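Local coordinates for protein hydrogenase 3 maturation protease (PDB 2E85) that removes a 32-residue peptide from the C-terminus of the precursor of the hydrogenase 3 large subunit, a proteolytic step in maturation of the enzyme, at residues B[6-11]-B[60-65]; B[76-81]-B[151-156]; B[110-115]-B[143-148]. The protein carries 1 engineered substitution. All coordinates share one frame; numbering follows the deposited sequence.

Contact 1: B[6-11]-B[60-65]; sequences DVLLCV and RLLIVD. With CA (calcium ion), chain F.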
# COMPACT_ATOMS: atom_id res chain seq x y z
N ASP B 6 0.03 2.41 22.73
CA ASP B 6 -0.61 1.35 21.99
C ASP B 6 -1.63 1.89 21.00
O ASP B 6 -2.40 2.78 21.35
CB ASP B 6 -1.29 0.41 22.98
CG ASP B 6 -0.31 -0.30 23.87
OD1 ASP B 6 0.81 -0.55 23.42
OD2 ASP B 6 -0.69 -0.63 25.01
N VAL B 7 -1.66 1.32 19.81
CA VAL B 7 -2.69 1.67 18.82
C VAL B 7 -3.33 0.38 18.32
O VAL B 7 -2.62 -0.59 18.09
CB VAL B 7 -2.09 2.48 17.64
CG1 VAL B 7 -3.14 2.76 16.57
CG2 VAL B 7 -1.52 3.83 18.17
N LEU B 8 -4.65 0.42 18.16
CA LEU B 8 -5.42 -0.73 17.68
C LEU B 8 -6.10 -0.31 16.39
O LEU B 8 -6.91 0.62 16.37
CB LEU B 8 -6.46 -1.13 18.73
CG LEU B 8 -7.56 -2.13 18.31
CD1 LEU B 8 -6.96 -3.42 17.78
CD2 LEU B 8 -8.59 -2.37 19.42
N LEU B 9 -5.75 -0.99 15.29
CA LEU B 9 -6.37 -0.68 13.98
C LEU B 9 -7.38 -1.77 13.73
O LEU B 9 -7.03 -2.94 13.67
CB LEU B 9 -5.33 -0.65 12.86
CG LEU B 9 -5.93 -0.53 11.43
CD1 LEU B 9 -6.66 0.83 11.23
CD2 LEU B 9 -4.90 -0.73 10.34
N CYS B 10 -8.65 -1.37 13.61
CA CYS B 10 -9.72 -2.36 13.38
C CYS B 10 -10.10 -2.28 11.92
O CYS B 10 -10.56 -1.22 11.49
CB CYS B 10 -10.97 -2.04 14.18
SG CYS B 10 -10.75 -2.31 15.97
N VAL B 11 -10.00 -3.39 11.20
CA VAL B 11 -10.28 -3.44 9.77
C VAL B 11 -11.55 -4.25 9.48
O VAL B 11 -11.75 -5.29 10.10
CB VAL B 11 -9.06 -4.08 8.96
CG1 VAL B 11 -9.36 -4.23 7.47
CG2 VAL B 11 -7.75 -3.27 9.19
N ARG B 60 3.48 0.14 19.99
CA ARG B 60 2.91 -1.16 19.68
C ARG B 60 1.63 -0.95 18.88
O ARG B 60 0.82 -0.10 19.21
CB ARG B 60 2.60 -1.93 20.97
CG ARG B 60 1.73 -3.18 20.80
CD ARG B 60 1.79 -4.03 22.05
NE ARG B 60 1.16 -3.38 23.21
CZ ARG B 60 1.06 -3.94 24.41
NH1 ARG B 60 1.53 -5.17 24.62
NH2 ARG B 60 0.46 -3.29 25.39
N LEU B 61 1.50 -1.72 17.81
CA LEU B 61 0.33 -1.66 16.94
C LEU B 61 -0.30 -3.07 16.83
O LEU B 61 0.39 -4.02 16.44
CB LEU B 61 0.73 -1.20 15.56
CG LEU B 61 -0.40 -1.25 14.51
CD1 LEU B 61 -1.49 -0.25 14.78
CD2 LEU B 61 0.18 -1.07 13.12
N LEU B 62 -1.59 -3.17 17.15
CA LEU B 62 -2.38 -4.39 16.99
C LEU B 62 -3.38 -4.14 15.86
O LEU B 62 -4.10 -3.15 15.88
CB LEU B 62 -3.16 -4.70 18.27
CG LEU B 62 -4.12 -5.89 18.27
CD1 LEU B 62 -3.48 -7.24 17.83
CD2 LEU B 62 -4.78 -6.06 19.62
N ILE B 63 -3.43 -5.07 14.92
CA ILE B 63 -4.38 -4.98 13.81
C ILE B 63 -5.31 -6.16 13.93
O ILE B 63 -4.84 -7.29 14.07
CB ILE B 63 -3.64 -5.07 12.46
CG1 ILE B 63 -2.63 -3.93 12.36
CG2 ILE B 63 -4.62 -5.02 11.28
CD1 ILE B 63 -1.57 -4.10 11.27
N VAL B 64 -6.62 -5.89 13.89
CA VAL B 64 -7.62 -6.94 14.02
C VAL B 64 -8.51 -6.92 12.77
O VAL B 64 -9.07 -5.87 12.42
CB VAL B 64 -8.51 -6.74 15.27
CG1 VAL B 64 -9.75 -7.68 15.23
CG2 VAL B 64 -7.67 -6.87 16.58
N ASP B 65 -8.65 -8.08 12.13
CA ASP B 65 -9.37 -8.15 10.86
C ASP B 65 -9.98 -9.53 10.72
O ASP B 65 -9.33 -10.52 11.02
CB ASP B 65 -8.39 -7.90 9.71
CG ASP B 65 -9.08 -7.72 8.34
OD1 ASP B 65 -10.31 -7.65 8.28
OD2 ASP B 65 -8.37 -7.60 7.33
CA CA F . -11.64 -8.32 6.51
O HOH W 1 -9.63 -8.56 5.19
O HOH W 2 -10.64 -6.45 5.29
O HOH W 3 -12.03 -9.53 4.65

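Contact 2: B[76-81]-B[151-156]; sequences IRIIDP and FAQLAV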
# COMPACT_ATOMS: atom_id res chain seq x y z
N ILE B 76 -9.45 -17.59 16.33
CA ILE B 76 -8.62 -16.38 16.39
C ILE B 76 -7.17 -16.82 16.29
O ILE B 76 -6.76 -17.72 17.04
CB ILE B 76 -8.77 -15.69 17.78
CG1 ILE B 76 -10.19 -15.16 17.95
CG2 ILE B 76 -7.84 -14.48 17.93
CD1 ILE B 76 -10.62 -14.90 19.39
N ARG B 77 -6.37 -16.20 15.40
CA ARG B 77 -4.94 -16.53 15.32
C ARG B 77 -4.12 -15.29 15.04
O ARG B 77 -4.61 -14.36 14.42
CB ARG B 77 -4.61 -17.53 14.22
CG ARG B 77 -5.33 -18.88 14.28
CD ARG B 77 -4.71 -19.79 15.33
NE ARG B 77 -5.30 -21.14 15.26
CZ ARG B 77 -6.47 -21.50 15.78
NH1 ARG B 77 -7.26 -20.64 16.41
NH2 ARG B 77 -6.87 -22.77 15.66
N ILE B 78 -2.88 -15.29 15.53
CA ILE B 78 -1.91 -14.30 15.12
C ILE B 78 -1.21 -14.82 13.87
O ILE B 78 -0.74 -15.97 13.85
CB ILE B 78 -0.83 -14.10 16.18
CG1 ILE B 78 -1.44 -13.79 17.58
CG2 ILE B 78 0.22 -13.10 15.67
CD1 ILE B 78 -1.74 -15.01 18.30
N ILE B 79 -1.15 -13.97 12.86
CA ILE B 79 -0.50 -14.34 11.60
C ILE B 79 0.87 -13.69 11.50
O ILE B 79 1.02 -12.45 11.52
CB ILE B 79 -1.30 -13.99 10.36
CG1 ILE B 79 -2.75 -14.41 10.52
CG2 ILE B 79 -0.62 -14.63 9.12
CD1 ILE B 79 -3.08 -15.67 11.26
N ASP B 80 1.89 -14.54 11.43
CA ASP B 80 3.27 -14.07 11.31
C ASP B 80 3.45 -13.27 10.02
O ASP B 80 2.94 -13.67 8.96
CB ASP B 80 4.19 -15.29 11.34
CG ASP B 80 5.66 -14.93 11.35
OD1 ASP B 80 6.19 -14.47 10.31
OD2 ASP B 80 6.31 -15.14 12.40
N PRO B 81 4.18 -12.14 10.08
CA PRO B 81 4.32 -11.32 8.88
C PRO B 81 4.92 -12.05 7.67
O PRO B 81 4.60 -11.71 6.52
CB PRO B 81 5.21 -10.17 9.36
CG PRO B 81 4.91 -10.06 10.78
CD PRO B 81 4.87 -11.51 11.21
N PHE B 151 -2.93 -15.64 22.31
CA PHE B 151 -3.47 -16.31 21.13
C PHE B 151 -2.42 -17.13 20.38
O PHE B 151 -1.21 -16.82 20.40
CB PHE B 151 -4.14 -15.30 20.19
CG PHE B 151 -5.33 -14.61 20.80
CD1 PHE B 151 -6.50 -15.31 21.04
CD2 PHE B 151 -5.23 -13.28 21.21
CE1 PHE B 151 -7.61 -14.67 21.63
CE2 PHE B 151 -6.31 -12.62 21.79
CZ PHE B 151 -7.51 -13.31 22.01
N ALA B 152 -2.89 -18.19 19.72
CA ALA B 152 -2.00 -19.08 18.94
C ALA B 152 -1.62 -18.48 17.60
O ALA B 152 -2.40 -17.73 17.01
CB ALA B 152 -2.65 -20.41 18.70
N GLN B 153 -0.43 -18.83 17.13
CA GLN B 153 0.02 -18.49 15.79
C GLN B 153 -0.73 -19.34 14.77
O GLN B 153 -0.90 -20.54 15.02
CB GLN B 153 1.51 -18.80 15.69
CG GLN B 153 2.16 -18.28 14.43
CD GLN B 153 2.35 -16.79 14.46
OE1 GLN B 153 1.70 -16.06 13.72
NE2 GLN B 153 3.23 -16.32 15.36
N LEU B 154 -1.19 -18.74 13.66
CA LEU B 154 -1.74 -19.48 12.53
C LEU B 154 -0.66 -20.41 12.01
O LEU B 154 0.47 -19.98 11.78
CB LEU B 154 -2.16 -18.56 11.37
CG LEU B 154 -3.34 -18.78 10.40
CD1 LEU B 154 -3.11 -18.16 9.04
CD2 LEU B 154 -4.02 -20.18 10.27
N ALA B 155 -1.02 -21.67 11.85
CA ALA B 155 -0.13 -22.64 11.20
C ALA B 155 -0.31 -22.65 9.70
O ALA B 155 -1.31 -23.16 9.20
CB ALA B 155 -0.36 -24.03 11.79
N VAL B 156 0.66 -22.09 8.98
CA VAL B 156 0.68 -22.16 7.50
C VAL B 156 2.00 -22.76 7.03
O VAL B 156 3.09 -22.27 7.37
CB VAL B 156 0.48 -20.78 6.81
CG1 VAL B 156 0.03 -20.97 5.35
CG2 VAL B 156 -0.53 -19.95 7.53
O HOH W 4 -5.72 -18.70 19.57
O HOH W 5 -3.65 -22.87 13.27

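Contact 3: B[110-115]-B[143-148]; sequences EVIFLG and EGWEGN. With CA (calcium ion), chain H.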
# COMPACT_ATOMS: atom_id res chain seq x y z
N GLU B 110 6.74 -3.01 17.55
CA GLU B 110 5.92 -4.21 17.74
C GLU B 110 4.61 -4.04 16.97
O GLU B 110 3.81 -3.16 17.29
CB GLU B 110 5.65 -4.50 19.19
CG GLU B 110 4.91 -5.81 19.40
CD GLU B 110 4.96 -6.29 20.84
OE1 GLU B 110 5.16 -5.43 21.72
OE2 GLU B 110 4.80 -7.51 21.07
N VAL B 111 4.44 -4.91 15.97
CA VAL B 111 3.22 -4.97 15.15
C VAL B 111 2.66 -6.38 15.21
O VAL B 111 3.38 -7.36 14.97
CB VAL B 111 3.51 -4.54 13.69
CG1 VAL B 111 2.25 -4.61 12.82
CG2 VAL B 111 4.11 -3.16 13.67
N ILE B 112 1.38 -6.50 15.57
CA ILE B 112 0.75 -7.80 15.76
C ILE B 112 -0.44 -7.82 14.83
O ILE B 112 -1.26 -6.91 14.90
CB ILE B 112 0.25 -7.94 17.25
CG1 ILE B 112 1.41 -7.72 18.23
CG2 ILE B 112 -0.37 -9.32 17.57
CD1 ILE B 112 0.99 -7.36 19.65
N PHE B 113 -0.55 -8.85 13.98
CA PHE B 113 -1.72 -8.98 13.11
C PHE B 113 -2.55 -10.12 13.61
O PHE B 113 -2.09 -11.28 13.59
CB PHE B 113 -1.32 -9.29 11.66
CG PHE B 113 -2.49 -9.32 10.75
CD1 PHE B 113 -2.91 -8.15 10.13
CD2 PHE B 113 -3.25 -10.50 10.59
CE1 PHE B 113 -4.03 -8.15 9.33
CE2 PHE B 113 -4.38 -10.50 9.77
CZ PHE B 113 -4.77 -9.32 9.15
N LEU B 114 -3.78 -9.82 14.02
CA LEU B 114 -4.73 -10.80 14.53
C LEU B 114 -5.92 -11.03 13.59
O LEU B 114 -6.66 -10.10 13.24
CB LEU B 114 -5.23 -10.35 15.89
CG LEU B 114 -6.16 -11.29 16.66
CD1 LEU B 114 -6.09 -11.01 18.15
CD2 LEU B 114 -7.63 -11.22 16.19
N GLY B 115 -6.09 -12.28 13.18
CA GLY B 115 -7.17 -12.67 12.27
C GLY B 115 -8.25 -13.38 13.05
O GLY B 115 -7.98 -14.12 14.01
N GLU B 143 -7.14 -5.30 27.79
CA GLU B 143 -6.61 -4.73 29.01
C GLU B 143 -5.45 -5.59 29.50
O GLU B 143 -5.59 -6.80 29.66
CB GLU B 143 -7.69 -4.64 30.07
CG GLU B 143 -7.12 -4.30 31.43
CD GLU B 143 -8.21 -4.19 32.45
OE1 GLU B 143 -9.22 -3.52 32.16
OE2 GLU B 143 -8.05 -4.79 33.55
N GLY B 144 -4.29 -4.99 29.69
CA GLY B 144 -3.13 -5.76 30.13
C GLY B 144 -2.53 -6.71 29.10
O GLY B 144 -1.71 -7.56 29.44
N TRP B 145 -2.94 -6.56 27.83
CA TRP B 145 -2.33 -7.30 26.71
C TRP B 145 -0.81 -7.36 26.78
O TRP B 145 -0.16 -6.35 26.91
CB TRP B 145 -2.71 -6.63 25.39
CG TRP B 145 -2.28 -7.37 24.18
CD1 TRP B 145 -1.00 -7.51 23.69
CD2 TRP B 145 -3.14 -8.06 23.28
NE1 TRP B 145 -1.02 -8.27 22.55
CE2 TRP B 145 -2.32 -8.60 22.26
CE3 TRP B 145 -4.52 -8.27 23.22
CZ2 TRP B 145 -2.84 -9.36 21.21
CZ3 TRP B 145 -5.03 -9.00 22.18
CH2 TRP B 145 -4.19 -9.53 21.17
N GLU B 146 -0.26 -8.57 26.67
CA GLU B 146 1.18 -8.75 26.65
C GLU B 146 1.47 -9.78 25.59
O GLU B 146 0.70 -10.73 25.42
CB GLU B 146 1.70 -9.24 28.01
CG GLU B 146 1.41 -8.30 29.21
CD GLU B 146 2.21 -6.99 29.21
OE1 GLU B 146 2.58 -6.47 28.13
OE2 GLU B 146 2.47 -6.47 30.32
N GLY B 147 2.58 -9.58 24.88
CA GLY B 147 2.98 -10.48 23.81
C GLY B 147 1.95 -10.57 22.70
O GLY B 147 1.59 -9.56 22.09
N ASN B 148 1.48 -11.80 22.44
CA ASN B 148 0.41 -12.06 21.48
C ASN B 148 -0.96 -12.25 22.11
O ASN B 148 -1.85 -12.88 21.51
CB ASN B 148 0.77 -13.25 20.61
CG ASN B 148 1.71 -12.86 19.50
OD1 ASN B 148 1.96 -11.67 19.27
ND2 ASN B 148 2.25 -13.85 18.81
CA CA H . -10.34 -3.66 34.28
O HOH W 6 -10.40 -1.85 35.13
O HOH W 7 -11.13 -5.62 33.28
O HOH W 8 -12.41 -4.18 35.32
O HOH W 9 -9.63 -4.79 36.31
O HOH W 10 -12.26 -2.60 32.66

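Contact 1: B[6-11]-B[60-65]
Strands 6-11 and 60-65 run parallel, their axes 4.7 Å apart. Five backbone hydrogen bonds join them, V7 N giving to R60 O, L62 N to V7 O, L9 N to L62 O, V64 N to L9 O and V11 N to V64 O, each nearly along its C=O axis. The R60 side chain runs alongside the D6 carboxylate: CB lies 3.3 Å from D6 OD1, CG and CD follow past the same oxygen, and a bend at chi3 (67°) swings the guanidinium round. R60 NE donates to D6 OD1 and R60 NH2 to D6 OD2, both at 2.9 Å, a side-on salt bridge; both oxygens are met from above the carboxylate plane, which is turned 44° from the guanidinium. NH1 turns to the carbonyl of W145. Further along, L8 CD1 crosses to V64 CG2 at 3.7 Å, and V11 CG1 touches D65 OD2 at 3.5 Å. D65 OD1 binds calcium at 2.3 Å, with D19 and A66 completing the protein ligands and OD2 receiving a bond from a metal-bound water. A metal site at the carboxyl ends of parallel strands is characteristic of this alpha/beta protease fold; D65, which holds calcium here, probably binds nickel in the working enzyme.

Contact 2: B[76-81]-B[151-156]
The backbones of 76-81 and 151-156, 62° apart in direction, meet at a single bridge: I78 N donates to A152 O at 2.9 Å and I78 O accepts L154 N at 2.8 Å, so I78 holds the residues before and after Q153. The first bond lies in the carbonyl plane of A152, whereas L154 N comes from above that of I78. At one end, I76 CG2 sits over a face of the F151 ring, 3.8 Å from its centroid and 24° off the normal, a CH-pi contact offset toward the rim. F151 CG, anti to its carbonyl carbon, sends the ring toward I76, and the same ring makes a cation-pi contact with R141. I79 and L154 both border M69. R77 packs against the tail: CB meets L154 CB at 3.9 Å and CD meets A152 CB at 4.0 Å. A bend at chi2 folds its guanidinium back, R77 NH1 donating to I76 O at 3.0 Å and pairing with E75. One water links I76 O to A152 N; another accepts from both R77 NE and A155 N. D80 caps the following helix at D82 N. Here an irregular C-terminal tail crosses the antiparallel outer strand of a mixed alpha/beta sheet at one beta bridge.

Contact 3: B[110-115]-B[143-148]
W145 has CG anti to its backbone N (chi1 -174°) and I112 has CG1 anti to its carbonyl carbon (chi1 -56°), so that indole and isoleucine reach for each other tip to tip. I112 CD1 ends 3.6 Å from W145 NE1 and 3.3 Å from G147 O. Two residues up the strand, L114 CD1 meets the far rim of the indole, edge-on and in its plane, 3.9 Å from W145 CH2. I112 CG2 lies 3.7 Å from N148 OD1. Within the loop, W145 NE1 donates to G147 O over 2.9 Å with an N-H...O angle of 143°, coming from above the carbonyl plane and pinning the turn to its own ring. An alanine in place of W145 would remove that donor and the apolar rim, and would probably loosen the loop from I112 and L114. W145 also touches L62 on the neighbouring strand. At the loop's start, E143 binds calcium through OE1 at 2.4 Å and OE2 at 2.7 Å, five waters completing the shell. The loop thus meets the strand by van der Waals contact, methyl tips against the indole and against backbone and amide oxygens, while the indole N-H is spent inside the loop, holding the ring's orientation.

Contact 1 is the buried centre of the sheet, whereas contacts 2 and 3 are partly buried and bring the chain after helix 129-141 against it. All three reach one sheet: 60-66 pairs with 111-116, L61 and I63 bonding to E110, I112 and L114, and 111-116 in turn pairs with 76-78 through R77 to G115 and I79 to F113. R60 ties contact 1 to the loop of contact 3, and L114 touches both I76 and F151 of contact 2. The chemistry changes outward, from a regular backbone ladder ending at a metal site, through methyl tips against an indole, to one beta bridge supplemented by water.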